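Local coordinates for protein 2-dehydro-3-deoxyphosphogluconate aldolase (Vibrio fischeri, PDB 3NZR) that belongs to the KDGP aldolase family of TIM-barrel proteins and is named an aldolase, modelled here with bound magnesium ions, at residues Ala7-Asn12 with Val212-Pro217. Residues are numbered along the deposited sequence; the frame is centred on the assembly and turned at random.
Sequences ANFYKN and VSKIIP
Lys214 lies obliquely across one face of the Phe9 ring. Its CD sits over the middle of the ring, 3.6 Å from the centroid. This CH-pi contact is only 8° off the ring normal. The chain starts above the same face, past the rim, with Lys214 CB 3.8 Å from Phe9 CE1. The bend at chi2 (-94°) brings CD in over the ring centre, and the bend at chi4 turns NZ toward Asn12. Lys214 NZ donates a hydrogen bond to the backbone O of Asn12 at 2.6 Å. The donor lies in the carbonyl plane, and the C=O...N angle is 153°. NZ is too far from the ring for more than a weak cation-pi attraction. The acceptor belongs to the last residue of a type II beta turn, Phe9 to Asn12, closed by a hydrogen bond from Asn12 N to Phe9 O, 3.1 Å.

In this TIM-barrel family protein, the contact joins the loop before the first barrel strand, 16-19, to the segment after helix 200-209. Lys214 and Ile216 form backbone hydrogen bonds with Leu189, and Ile215 with Arg13 and Cys15. Segment 212-217 thus lies between strand 188-191 and the chain leading into strand 16-19. These two strands are the outermost of the parallel sheet, consistent with closure of the barrel here.

Phe9 points its CB toward segment 212-217, and with CG anti to the carbonyl carbon the ring reaches Lys214 and Ile216. The side chains of Ile216 and Phe9 cross at about a right angle, and Ile216 CG1 comes 3.8 Å from Phe9 CE1. Ile215 O lies at the ring edge, 4.0 Å from Phe9 CE1.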
loop_
_atom_site.group_PDB
_atom_site.type_symbol
_atom_site.label_atom_id
_atom_site.label_comp_id
_atom_site.label_asym_id
_atom_site.label_seq_id
_atom_site.Cartn_x
_atom_site.Cartn_y
_atom_site.Cartn_z
ATOM N N ALA A 7 -16.582 -15.813 2.284
ATOM C CA ALA A 7 -17.096 -16.269 1.010
ATOM C C ALA A 7 -17.295 -17.766 1.047
ATOM O O ALA A 7 -16.574 -18.486 1.707
ATOM C CB ALA A 7 -16.174 -15.851 -0.154
ATOM N N ASN A 8 -18.313 -18.243 0.353
ATOM C CA ASN A 8 -18.656 -19.625 0.432
ATOM C C ASN A 8 -18.002 -20.453 -0.682
ATOM O O ASN A 8 -18.557 -20.648 -1.774
ATOM C CB ASN A 8 -20.180 -19.732 0.433
ATOM C CG ASN A 8 -20.620 -21.098 0.561
ATOM O OD1 ASN A 8 -19.780 -22.012 0.703
ATOM N ND2 ASN A 8 -21.936 -21.318 0.445
ATOM N N PHE A 9 -16.788 -20.903 -0.450
ATOM C CA PHE A 9 -16.057 -21.639 -1.455
ATOM C C PHE A 9 -16.561 -23.045 -1.584
ATOM O O PHE A 9 -16.619 -23.761 -0.583
ATOM C CB PHE A 9 -14.587 -21.691 -1.115
ATOM C CG PHE A 9 -13.858 -20.394 -1.334
ATOM C CD1 PHE A 9 -13.172 -20.181 -2.490
ATOM C CD2 PHE A 9 -13.804 -19.442 -0.327
ATOM C CE1 PHE A 9 -12.450 -19.003 -2.685
ATOM C CE2 PHE A 9 -13.117 -18.266 -0.509
ATOM C CZ PHE A 9 -12.456 -18.030 -1.709
ATOM N N TYR A 10 -16.894 -23.446 -2.800
ATOM C CA TYR A 10 -17.228 -24.828 -3.124
ATOM C C TYR A 10 -16.073 -25.796 -2.821
ATOM O O TYR A 10 -14.981 -25.623 -3.342
ATOM C CB TYR A 10 -17.610 -24.949 -4.604
ATOM C CG TYR A 10 -17.924 -26.390 -4.950
ATOM C CD1 TYR A 10 -19.099 -26.965 -4.547
ATOM C CD2 TYR A 10 -16.996 -27.176 -5.607
ATOM C CE1 TYR A 10 -19.377 -28.310 -4.834
ATOM C CE2 TYR A 10 -17.237 -28.547 -5.893
ATOM C CZ TYR A 10 -18.425 -29.097 -5.496
ATOM O OH TYR A 10 -18.682 -30.424 -5.775
ATOM N N LYS A 11 -16.270 -26.772 -1.934
ATOM C CA LYS A 11 -15.200 -27.736 -1.567
ATOM C C LYS A 11 -13.996 -26.958 -0.996
ATOM O O LYS A 11 -12.836 -27.375 -1.139
ATOM C CB LYS A 11 -14.739 -28.587 -2.768
ATOM C CG LYS A 11 -15.276 -30.040 -2.965
ATOM C CD LYS A 11 -16.619 -30.309 -2.324
ATOM C CE LYS A 11 -17.353 -31.521 -2.962
ATOM N NZ LYS A 11 -18.109 -32.364 -1.999
ATOM N N ASN A 12 -14.292 -25.815 -0.392
ATOM C CA ASN A 12 -13.281 -24.923 0.148
ATOM C C ASN A 12 -12.191 -24.528 -0.850
ATOM O O ASN A 12 -11.048 -24.304 -0.440
ATOM C CB ASN A 12 -12.674 -25.585 1.404
ATOM C CG ASN A 12 -13.709 -25.923 2.423
ATOM O OD1 ASN A 12 -13.914 -27.085 2.745
ATOM N ND2 ASN A 12 -14.395 -24.915 2.909
ATOM N N VAL A 212 -2.988 -24.125 -6.194
ATOM C CA VAL A 212 -3.539 -22.900 -5.552
ATOM C C VAL A 212 -4.693 -23.287 -4.632
ATOM O O VAL A 212 -5.621 -23.976 -5.080
ATOM C CB VAL A 212 -4.030 -21.867 -6.604
ATOM C CG1 VAL A 212 -4.668 -20.597 -5.925
ATOM C CG2 VAL A 212 -2.860 -21.480 -7.549
ATOM N N SER A 213 -4.669 -22.822 -3.369
ATOM C CA SER A 213 -5.655 -23.259 -2.365
ATOM C C SER A 213 -7.056 -22.711 -2.585
ATOM O O SER A 213 -8.069 -23.446 -2.403
ATOM C CB SER A 213 -5.201 -22.922 -0.939
ATOM O OG SER A 213 -4.828 -21.538 -0.893
ATOM N N LYS A 214 -7.151 -21.434 -2.975
ATOM C CA LYS A 214 -8.457 -20.815 -3.221
ATOM C C LYS A 214 -8.403 -19.983 -4.496
ATOM O O LYS A 214 -7.429 -19.240 -4.711
ATOM C CB LYS A 214 -8.842 -19.916 -2.065
ATOM C CG LYS A 214 -8.919 -20.670 -0.712
ATOM C CD LYS A 214 -10.262 -21.143 -0.390
ATOM C CE LYS A 214 -10.288 -21.787 1.014
ATOM N NZ LYS A 214 -9.272 -22.967 0.997
ATOM N N ILE A 215 -9.392 -20.212 -5.381
ATOM C CA ILE A 215 -9.433 -19.609 -6.689
ATOM C C ILE A 215 -10.733 -18.883 -6.826
ATOM O O ILE A 215 -11.828 -19.460 -6.586
ATOM C CB ILE A 215 -9.333 -20.641 -7.814
ATOM C CG1 ILE A 215 -8.154 -21.596 -7.580
ATOM C CG2 ILE A 215 -9.221 -19.936 -9.214
ATOM C CD1 ILE A 215 -8.167 -22.806 -8.407
ATOM N N ILE A 216 -10.675 -17.615 -7.192
ATOM C CA ILE A 216 -11.933 -16.908 -7.536
ATOM C C ILE A 216 -11.904 -16.400 -8.988
ATOM O O ILE A 216 -11.370 -15.308 -9.254
ATOM C CB ILE A 216 -12.168 -15.717 -6.625
ATOM C CG1 ILE A 216 -12.039 -16.121 -5.162
ATOM C CG2 ILE A 216 -13.504 -14.964 -6.926
ATOM C CD1 ILE A 216 -12.102 -14.882 -4.234
ATOM N N PRO A 217 -12.419 -17.187 -9.960
ATOM C CA PRO A 217 -12.510 -16.794 -11.341
ATOM C C PRO A 217 -13.578 -15.740 -11.536
ATOM O O PRO A 217 -14.655 -15.876 -11.006
ATOM C CB PRO A 217 -13.075 -18.049 -11.998
ATOM C CG PRO A 217 -13.783 -18.712 -10.963
ATOM C CD PRO A 217 -12.916 -18.552 -9.790
#